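Local coordinates for kunitz-type conkunitzin-S1 (PDB 6Q6C), which blocks voltage-activated potassium channels of the Shaker family as a Kunitz-type neurotoxin of cone-snail venom, at residues Ala19-Ile23 with Arg34-Thr38. The protein carries 1 engineered substitution. Residues are numbered along the deposited sequence; the frame is centred on the assembly and turned at random. Where two conformers were deposited one is given.
Sequences AEKRI and RFDYT. With NO3 (nitrate ion), chain E.
Segments 19-23 and 34-38 pair the two strands, 20-26 and 31-37, of the central beta hairpin of the Kunitz (BPTI) fold at its open end, away from the turn. They run antiparallel with a marked twist, their short axes 136° apart and 4.7 Å at closest approach. Glu20 faces Tyr37 and Arg22 faces Phe35 as hydrogen-bonded pairs, their side chains sharing one face: Glu20 N to Tyr37 O is 2.8 Å, Tyr37 N to Glu20 O 2.9 Å, Arg22 N to Phe35 O 3.0 Å and Phe35 N to Arg22 O 2.9 Å. Lys21-Asp36 and Ile23-Arg34 form the non-hydrogen-bonded pairs, with side chains on the opposite face, where Ile23 CD1 meets Arg34 CG at 3.8 Å and Ile23 packs on Thr50 and Cys53 of the C-terminal helix 50-58.

Phe35, with chi1 in p, leans across the strand pair so that Phe35 CE1 lies 3.5 Å from Arg22 CB, while Ile23 O meets its ring edge. Arg22 has chi1 and chi2 both m: Arg22 CG packs 3.7 Å from Tyr37 CB, Arg22 NH1 donates to Lys21 O (2.9 Å), and Arg22 NH2 forms a 2.8 Å salt bridge with Glu20 OE2. Asn46, in a loop, touches Arg22, Phe35 and Tyr37. Tyr37, chi1 t, extends beside this ion pair, and Tyr37 OH donates a very short 2.5 Å hydrogen bond to O1 of a nitrate, probably from the crystallisation liquor, whose O2 lies 3.6 Å from Arg22 NH2.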
ATOM      1  N   ALA A  19      10.110   4.371  10.342  1.00 17.28           N
ATOM      2  CA  ALA A  19       8.686   4.647  10.617  1.00 17.60           C
ATOM      3  C   ALA A  19       8.243   5.648   9.562  1.00 18.93           C
ATOM      4  O   ALA A  19       8.390   6.858   9.739  1.00 21.22           O
ATOM      5  CB  ALA A  19       8.507   5.162  12.041  1.00 22.32           C
ATOM      6  N   GLU A  20       7.746   5.107   8.482  1.00 17.79           N
ATOM      7  CA  GLU A  20       7.467   5.868   7.260  1.00 17.07           C
ATOM      8  C   GLU A  20       5.987   5.825   6.897  1.00 17.76           C
ATOM      9  O   GLU A  20       5.305   4.823   7.164  1.00 19.84           O
ATOM     10  CB  GLU A  20       8.248   5.259   6.100  1.00 17.06           C
ATOM     11  CG  GLU A  20       9.705   5.437   6.314  1.00 19.17           C
ATOM     12  CD  GLU A  20      10.607   4.917   5.219  1.00 20.02           C
ATOM     13  OE1 GLU A  20      11.807   5.196   5.308  1.00 19.41           O
ATOM     14  OE2 GLU A  20      10.180   4.055   4.430  1.00 23.01           O
ATOM     15  N   LYS A  21       5.507   6.919   6.357  1.00 16.18           N
ATOM     16  CA  LYS A  21       4.096   7.039   5.900  1.00 18.11           C
ATOM     17  C   LYS A  21       4.003   6.408   4.510  1.00 16.17           C
ATOM     18  O   LYS A  21       4.729   6.837   3.590  1.00 18.02           O
ATOM     19  CB  LYS A  21       3.693   8.510   5.837  1.00 19.10           C
ATOM     20  CG  LYS A  21       3.729   9.190   7.193  1.00 22.80           C
ATOM     21  CD  LYS A  21       3.298  10.618   7.226  1.00 26.86           C
ATOM     22  CE  LYS A  21       3.265  11.136   8.645  1.00 36.07           C
ATOM     23  NZ  LYS A  21       2.628  12.472   8.677  1.00 47.86           N
ATOM     24  N   ARG A  22       3.122   5.468   4.358  1.00 17.22           N
ATOM     25  CA  ARG A  22       2.802   4.886   3.064  1.00 16.29           C
ATOM     26  C   ARG A  22       1.279   4.739   2.964  1.00 16.95           C
ATOM     27  O   ARG A  22       0.541   4.899   3.915  1.00 17.61           O
ATOM     28  CB  ARG A  22       3.491   3.538   2.889  1.00 16.20           C
ATOM     29  CG  ARG A  22       4.996   3.643   2.771  1.00 15.95           C
ATOM     30  CD  ARG A  22       5.538   4.292   1.497  1.00 17.13           C
ATOM     31  NE  ARG A  22       7.027   4.270   1.433  1.00 19.46           N
ATOM     32  CZ  ARG A  22       7.844   5.071   1.996  1.00 25.55           C
ATOM     33  NH1 ARG A  22       7.411   6.204   2.637  1.00 26.82           N
ATOM     34  NH2 ARG A  22       9.112   4.651   1.873  1.00 30.80           N
ATOM     35  N   ILE A  23       0.862   4.353   1.797  1.00 16.89           N
ATOM     36  CA  ILE A  23      -0.551   4.136   1.404  1.00 16.00           C
ATOM     37  C   ILE A  23      -0.693   2.715   0.864  1.00 16.82           C
ATOM     38  O   ILE A  23       0.206   2.263   0.130  1.00 17.10           O
ATOM     39  CB  ILE A  23      -0.940   5.189   0.342  1.00 17.58           C
ATOM     40  CG1 ILE A  23      -0.697   6.638   0.783  1.00 19.40           C
ATOM     41  CG2 ILE A  23      -2.386   4.960  -0.058  1.00 18.54           C
ATOM     42  CD1 ILE A  23      -1.477   7.053   1.959  1.00 21.95           C
ATOM     43  N   ARG A  34      -3.937   4.703   4.935  0.50 15.85           N
ATOM     44  CA  ARG A  34      -2.595   5.004   5.453  0.50 14.76           C
ATOM     45  C   ARG A  34      -2.074   3.840   6.289  0.50 15.33           C
ATOM     46  O   ARG A  34      -2.809   3.263   7.122  0.50 16.51           O
ATOM     47  CB  ARG A  34      -2.612   6.266   6.308  0.50 16.05           C
ATOM     48  CG  ARG A  34      -2.859   7.539   5.513  0.50 18.33           C
ATOM     49  CD  ARG A  34      -3.020   8.680   6.506  0.50 20.88           C
ATOM     50  NE  ARG A  34      -4.296   8.609   7.206  0.50 26.85           N
ATOM     51  CZ  ARG A  34      -4.439   8.452   8.514  0.50 28.57           C
ATOM     52  NH1 ARG A  34      -5.650   8.376   9.044  0.50 30.58           N
ATOM     53  NH2 ARG A  34      -3.374   8.434   9.292  0.50 32.12           N
ATOM     54  N   PHE A  35      -0.784   3.593   6.191  1.00 15.59           N
ATOM     55  CA  PHE A  35      -0.126   2.645   7.072  1.00 15.31           C
ATOM     56  C   PHE A  35       1.325   3.063   7.320  1.00 15.80           C
ATOM     57  O   PHE A  35       1.852   3.956   6.659  1.00 18.81           O
ATOM     58  CB  PHE A  35      -0.232   1.197   6.614  1.00 16.52           C
ATOM     59  CG  PHE A  35       0.696   0.820   5.512  1.00 16.18           C
ATOM     60  CD1 PHE A  35       0.514   1.259   4.205  1.00 17.37           C
ATOM     61  CD2 PHE A  35       1.679  -0.101   5.748  1.00 19.68           C
ATOM     62  CE1 PHE A  35       1.356   0.813   3.204  1.00 16.57           C
ATOM     63  CE2 PHE A  35       2.501  -0.584   4.740  1.00 18.62           C
ATOM     64  CZ  PHE A  35       2.349  -0.101   3.470  1.00 15.48           C
ATOM     65  N   ASP A  36       1.871   2.450   8.357  1.00 18.68           N
ATOM     66  CA  ASP A  36       3.263   2.685   8.765  1.00 16.76           C
ATOM     67  C   ASP A  36       4.131   1.570   8.199  1.00 18.41           C
ATOM     68  O   ASP A  36       3.843   0.371   8.403  1.00 18.46           O
ATOM     69  CB  ASP A  36       3.430   2.679  10.276  1.00 18.33           C
ATOM     70  CG  ASP A  36       4.896   2.673  10.715  1.00 20.55           C
ATOM     71  OD1 ASP A  36       5.539   3.653  10.559  1.00 30.44           O
ATOM     72  OD2 ASP A  36       5.335   1.731  11.420  1.00 32.51           O
ATOM     73  N   TYR A  37       5.198   1.992   7.507  1.00 16.52           N
ATOM     74  CA  TYR A  37       6.134   1.056   6.878  1.00 17.06           C
ATOM     75  C   TYR A  37       7.519   1.237   7.475  1.00 17.96           C
ATOM     76  O   TYR A  37       7.921   2.407   7.754  1.00 19.18           O
ATOM     77  CB  TYR A  37       6.130   1.352   5.384  1.00 17.70           C
ATOM     78  CG  TYR A  37       7.047   0.485   4.536  1.00 18.03           C
ATOM     79  CD1 TYR A  37       6.934  -0.897   4.572  1.00 19.93           C
ATOM     80  CD2 TYR A  37       8.068   1.016   3.750  1.00 18.29           C
ATOM     81  CE1 TYR A  37       7.778  -1.708   3.837  1.00 20.79           C
ATOM     82  CE2 TYR A  37       8.895   0.209   2.966  1.00 20.58           C
ATOM     83  CZ  TYR A  37       8.778  -1.166   3.025  1.00 19.68           C
ATOM     84  OH  TYR A  37       9.593  -1.971   2.280  1.00 23.90           O
ATOM     85  N   THR A  38       8.192   0.115   7.656  1.00 17.83           N
ATOM     86  CA  THR A  38       9.524   0.129   8.291  1.00 20.23           C
ATOM     87  C   THR A  38      10.663   0.306   7.328  1.00 20.46           C
ATOM     88  O   THR A  38      11.835   0.307   7.792  1.00 20.16           O
ATOM     89  CB  THR A  38       9.738  -1.115   9.131  1.00 21.57           C
ATOM     90  OG1 THR A  38       9.786  -2.217   8.202  1.00 21.94           O
ATOM     91  CG2 THR A  38       8.710  -1.289  10.218  1.00 23.84           C
TER
HETATM   92  N   NO3 E 103       9.909  -0.008  -0.389  1.00 29.05           N
HETATM   93  O1  NO3 E 103      10.904  -0.952   0.419  1.00 37.29           O
HETATM   94  O2  NO3 E 103       9.961   1.757  -0.167  1.00 55.63           O
HETATM   95  O3  NO3 E 103       8.381  -0.325  -0.562  1.00 33.18           O